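Local structure of tapirin (Caldicellulosiruptor kristjanssonii, 6N2B) at residues Asn247-Gly252 and Phe415-Arg420; Lys267-Ile272 and Asp410-Phe415. The protein probably binds cellulose and so attaches the cell to plant material, through a C-terminal domain with a beta-helix fold that also holds a calcium ion. One frame throughout, in Å; residues are numbered along the deposited sequence.

Contact 1: Asn247-Gly252 and Phe415-Arg420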
# COMPACT_ATOMS: atom_id res chain seq x y z
N ASN A 247 7.11 -1.14 2.93
CA ASN A 247 6.02 -1.02 3.88
C ASN A 247 4.80 -0.38 3.21
O ASN A 247 4.93 0.41 2.27
CB ASN A 247 6.45 -0.19 5.13
CG ASN A 247 7.81 -0.62 5.69
OD1 ASN A 247 7.95 -1.71 6.27
ND2 ASN A 247 8.82 0.23 5.53
N LEU A 248 3.62 -0.76 3.70
CA LEU A 248 2.37 -0.08 3.36
C LEU A 248 1.70 0.23 4.69
O LEU A 248 1.13 -0.67 5.30
CB LEU A 248 1.47 -0.93 2.48
CG LEU A 248 0.21 -0.30 1.87
CD1 LEU A 248 -0.31 -1.19 0.79
CD2 LEU A 248 -0.91 -0.03 2.86
N ILE A 249 1.76 1.48 5.14
CA ILE A 249 1.16 1.89 6.40
C ILE A 249 -0.07 2.73 6.12
O ILE A 249 0.01 3.78 5.47
CB ILE A 249 2.15 2.67 7.28
CG1 ILE A 249 3.32 1.77 7.70
CG2 ILE A 249 1.41 3.28 8.46
CD1 ILE A 249 4.45 2.51 8.33
N CYS A 250 -1.21 2.31 6.64
CA CYS A 250 -2.43 3.10 6.52
C CYS A 250 -2.95 3.42 7.91
O CYS A 250 -3.31 2.50 8.66
CB CYS A 250 -3.51 2.38 5.72
SG CYS A 250 -5.06 3.32 5.78
N LYS A 251 -3.00 4.70 8.24
CA LYS A 251 -3.45 5.09 9.57
C LYS A 251 -4.88 5.61 9.58
O LYS A 251 -5.36 6.05 10.63
CB LYS A 251 -2.47 6.09 10.17
CG LYS A 251 -1.13 5.41 10.48
CD LYS A 251 -0.39 6.06 11.64
CE LYS A 251 -0.88 5.62 13.01
NZ LYS A 251 0.09 6.01 14.09
N GLY A 252 -5.59 5.50 8.45
CA GLY A 252 -7.01 5.81 8.37
C GLY A 252 -7.92 4.60 8.49
O GLY A 252 -7.49 3.48 8.80
N PHE A 415 3.21 6.23 16.52
CA PHE A 415 3.95 7.25 15.78
C PHE A 415 2.98 8.25 15.18
O PHE A 415 2.08 7.87 14.42
CB PHE A 415 4.82 6.61 14.70
CG PHE A 415 5.86 7.52 14.16
CD1 PHE A 415 7.08 7.67 14.79
CD2 PHE A 415 5.62 8.25 13.00
CE1 PHE A 415 8.04 8.52 14.28
CE2 PHE A 415 6.58 9.10 12.49
CZ PHE A 415 7.79 9.24 13.13
N ASP A 416 3.17 9.54 15.52
CA ASP A 416 2.31 10.62 15.02
C ASP A 416 2.97 11.21 13.77
O ASP A 416 3.70 12.21 13.81
CB ASP A 416 2.09 11.66 16.11
CG ASP A 416 1.18 12.80 15.67
OD1 ASP A 416 0.73 12.81 14.51
OD2 ASP A 416 0.93 13.70 16.51
N PHE A 417 2.70 10.56 12.63
CA PHE A 417 3.32 10.94 11.36
C PHE A 417 3.15 12.43 11.08
O PHE A 417 4.08 13.10 10.63
CB PHE A 417 2.72 10.13 10.21
CG PHE A 417 3.30 8.74 10.07
CD1 PHE A 417 2.74 7.67 10.76
CD2 PHE A 417 4.39 8.50 9.25
CE1 PHE A 417 3.26 6.39 10.65
CE2 PHE A 417 4.92 7.22 9.13
CZ PHE A 417 4.36 6.17 9.82
N ASP A 418 1.96 12.96 11.36
CA ASP A 418 1.69 14.36 11.07
C ASP A 418 2.57 15.28 11.89
O ASP A 418 2.91 16.38 11.44
CB ASP A 418 0.23 14.67 11.34
CG ASP A 418 -0.58 14.72 10.09
OD1 ASP A 418 -0.15 15.45 9.17
OD2 ASP A 418 -1.63 14.03 10.04
N SER A 419 2.94 14.85 13.10
CA SER A 419 3.72 15.69 13.99
C SER A 419 5.10 16.01 13.43
O SER A 419 5.75 16.96 13.89
CB SER A 419 3.85 15.02 15.35
OG SER A 419 4.69 13.88 15.28
N ARG A 420 5.57 15.26 12.43
CA ARG A 420 6.93 15.44 11.93
C ARG A 420 7.07 16.60 10.95
O ARG A 420 8.20 16.92 10.57
CB ARG A 420 7.40 14.14 11.27
CG ARG A 420 7.13 12.91 12.09
CD ARG A 420 7.67 13.06 13.51
NE ARG A 420 9.11 13.30 13.56
CZ ARG A 420 9.77 13.58 14.69
NH1 ARG A 420 11.08 13.78 14.66
NH2 ARG A 420 9.12 13.66 15.85
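Lys251 reaches from the end of a parallel beta-helix strand to the outer chain that follows helix 408-413, and its ammonium group donates a hydrogen bond to the carbonyl of Phe415, with NZ and O 2.7 Å apart. The nitrogen approaches at a C=O...N angle of 144°, tilted 26° from the carbonyl plane. NZ is also bonded to the carbonyl of Ile412 and weakly to that of Lys413, so one charge gathers several oxygens where the helix ends; the partial negative charge expected there would probably strengthen the attraction. A bend at chi3 (81°) turns the lysine chain partway along, and its methylene carbons cross the Phe417 side chain at about a right angle, CD lying 3.6 Å from CD1 of the ring. Farther round the same ring, CD1 of Ile249 approaches CZ of Phe417 at 4.0 Å. Ile249 and Lys251 both extend from the outer side of the strand, and both touch the phenylalanine ring, Lys251 near CD1 and Ile249 at CZ.

Phe417 is positioned in turn by aromatic neighbours. The Phe415 ring stands edge-to-face against it, in a T-shaped pair with CD2 of Phe415 3.6 Å above the centre of the Phe417 ring. Tyr229 of strand 227-230 stacks on Phe417, and Tyr210 of strand 207-211 touches it, so side chains from successive coils meet this one ring. From Phe417 the backbone continues into a short 3-10 turn, in which Asp418 forms a salt bridge with Arg212 and the amide of Arg420 bonds to the carbonyl of Phe417, N to O 3.2 Å.

Contact 2: Lys267-Ile272 and Asp410-Phe415; sequences KEIMYI and DDIKNF
Ile269 begins the contact just after the chain turns a corner at Lys267 and Glu268: its CG2 branch meets CD1 of Ile412 at 3.8 Å, the two side chains running alongside in opposing senses. Met270 points away from the helix and packs on Leu248 of the preceding coil. Tyr271 faces the helix again. With its CG anti to the backbone N (chi1 180°), the ring extends from the strand and receives the CG2 methyl of Ile412 over one face. In this CH-pi contact, CG2 of Ile412 lies 3.5 Å from the centroid of the Tyr271 ring, 18° off its normal. The phenol oxygen runs on beside CB and CG of Lys413, but its hydrogen bond is with OE1 of Gln273; the lysine, bent at chi3 and chi4, takes its NZ to the hydroxyl of Tyr295. Replacing Tyr271 with an alanine would probably leave the Ile412 methyl without the ring face it rests on and Gln273 OE1 without its hydroxyl partner. Alternating side chains along a strand, every second one turned outward to seat a short surface helix, here let an outer segment cover a face of a parallel beta-helix.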
# COMPACT_ATOMS: atom_id res chain seq x y z
N LYS A 267 7.37 -6.39 1.67
CA LYS A 267 8.58 -7.06 2.14
C LYS A 267 8.71 -7.03 3.65
O LYS A 267 9.28 -7.95 4.23
CB LYS A 267 9.81 -6.44 1.51
CG LYS A 267 9.92 -6.80 0.06
CD LYS A 267 10.84 -5.86 -0.65
CE LYS A 267 12.29 -6.08 -0.26
NZ LYS A 267 13.07 -4.83 -0.50
N GLU A 268 8.20 -5.98 4.29
CA GLU A 268 8.31 -5.86 5.74
C GLU A 268 6.91 -5.74 6.30
O GLU A 268 6.19 -6.74 6.39
CB GLU A 268 9.27 -4.72 6.11
CG GLU A 268 10.75 -4.99 5.75
CD GLU A 268 11.28 -6.36 6.26
OE1 GLU A 268 10.77 -6.86 7.30
OE2 GLU A 268 12.21 -6.92 5.63
N ILE A 269 6.46 -4.54 6.68
CA ILE A 269 5.24 -4.38 7.46
C ILE A 269 4.13 -3.79 6.60
O ILE A 269 4.31 -2.75 5.95
CB ILE A 269 5.48 -3.51 8.70
CG1 ILE A 269 6.33 -4.28 9.72
CG2 ILE A 269 4.15 -3.06 9.30
CD1 ILE A 269 7.41 -3.45 10.40
N MET A 270 2.97 -4.43 6.63
CA MET A 270 1.71 -3.84 6.19
C MET A 270 0.88 -3.56 7.43
O MET A 270 0.35 -4.49 8.06
CB MET A 270 0.97 -4.77 5.22
CG MET A 270 -0.29 -4.17 4.63
SD MET A 270 -1.00 -5.35 3.46
CE MET A 270 -2.02 -4.26 2.49
N TYR A 271 0.79 -2.29 7.81
CA TYR A 271 0.03 -1.86 8.97
C TYR A 271 -1.32 -1.33 8.51
O TYR A 271 -1.38 -0.38 7.73
CB TYR A 271 0.80 -0.80 9.77
CG TYR A 271 0.08 -0.28 11.01
CD1 TYR A 271 -0.98 0.62 10.89
CD2 TYR A 271 0.46 -0.69 12.29
CE1 TYR A 271 -1.65 1.10 12.01
CE2 TYR A 271 -0.20 -0.21 13.42
CZ TYR A 271 -1.26 0.69 13.27
OH TYR A 271 -1.93 1.19 14.36
N ILE A 272 -2.39 -1.93 9.00
CA ILE A 272 -3.74 -1.53 8.66
C ILE A 272 -4.42 -1.09 9.94
O ILE A 272 -4.84 -1.92 10.76
CB ILE A 272 -4.52 -2.66 7.98
CG1 ILE A 272 -3.73 -3.16 6.76
CG2 ILE A 272 -5.92 -2.20 7.62
CD1 ILE A 272 -3.47 -2.11 5.70
N ASP A 410 2.82 -1.63 18.11
CA ASP A 410 2.62 -0.46 18.95
C ASP A 410 3.46 0.70 18.46
O ASP A 410 2.98 1.84 18.40
CB ASP A 410 2.93 -0.79 20.41
CG ASP A 410 1.78 -1.54 21.10
OD1 ASP A 410 0.63 -1.45 20.61
OD2 ASP A 410 2.03 -2.22 22.12
N ASP A 411 4.70 0.43 18.05
CA ASP A 411 5.58 1.45 17.48
C ASP A 411 4.87 2.29 16.43
O ASP A 411 4.97 3.53 16.43
CB ASP A 411 6.81 0.79 16.86
CG ASP A 411 7.76 0.24 17.89
OD1 ASP A 411 7.60 0.54 19.10
OD2 ASP A 411 8.68 -0.50 17.47
N ILE A 412 4.18 1.64 15.51
CA ILE A 412 3.53 2.35 14.41
C ILE A 412 2.25 3.02 14.88
O ILE A 412 2.00 4.19 14.59
CB ILE A 412 3.29 1.40 13.23
CG1 ILE A 412 4.65 0.98 12.64
CG2 ILE A 412 2.36 2.04 12.21
CD1 ILE A 412 4.57 0.04 11.48
N LYS A 413 1.43 2.29 15.64
CA LYS A 413 0.25 2.88 16.26
C LYS A 413 0.61 4.14 17.04
O LYS A 413 -0.18 5.09 17.10
CB LYS A 413 -0.42 1.85 17.17
CG LYS A 413 -1.92 1.99 17.33
CD LYS A 413 -2.40 1.27 18.58
CE LYS A 413 -2.71 -0.22 18.32
NZ LYS A 413 -4.10 -0.45 17.83
N ASN A 414 1.80 4.18 17.63
CA ASN A 414 2.19 5.26 18.52
C ASN A 414 2.92 6.38 17.81
O ASN A 414 3.24 7.39 18.44
CB ASN A 414 3.08 4.72 19.65
CG ASN A 414 2.28 3.98 20.73
OD1 ASN A 414 1.09 4.24 20.92
ND2 ASN A 414 2.94 3.07 21.44
N PHE A 415 3.21 6.23 16.52
CA PHE A 415 3.95 7.25 15.78
C PHE A 415 2.98 8.25 15.18
O PHE A 415 2.08 7.87 14.42
CB PHE A 415 4.82 6.61 14.70
CG PHE A 415 5.86 7.52 14.16
CD1 PHE A 415 7.08 7.67 14.79
CD2 PHE A 415 5.62 8.25 13.00
CE1 PHE A 415 8.04 8.52 14.28
CE2 PHE A 415 6.58 9.10 12.49
CZ PHE A 415 7.79 9.24 13.13

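Overall arrangement
Contacts 1 and 2 have their centres about 8 Å apart on one face of the beta-helix, where strands 240-250 and 269-272 run parallel as neighbours in successive coils. Along the chain, both segments of contact 2 fall within the span that contact 1 brings together, sharing Phe415 with it. Strand 393-396 ends the stack on one side; the chain then runs back along the outside to helix 408-413 and the segment after it, which lie against these two strands, before strand 436-441 and its successors extend the other end, near the calcium site. Both contacts thus lie on the connection between the two parts of the domain, attaching it to the beta-helix face.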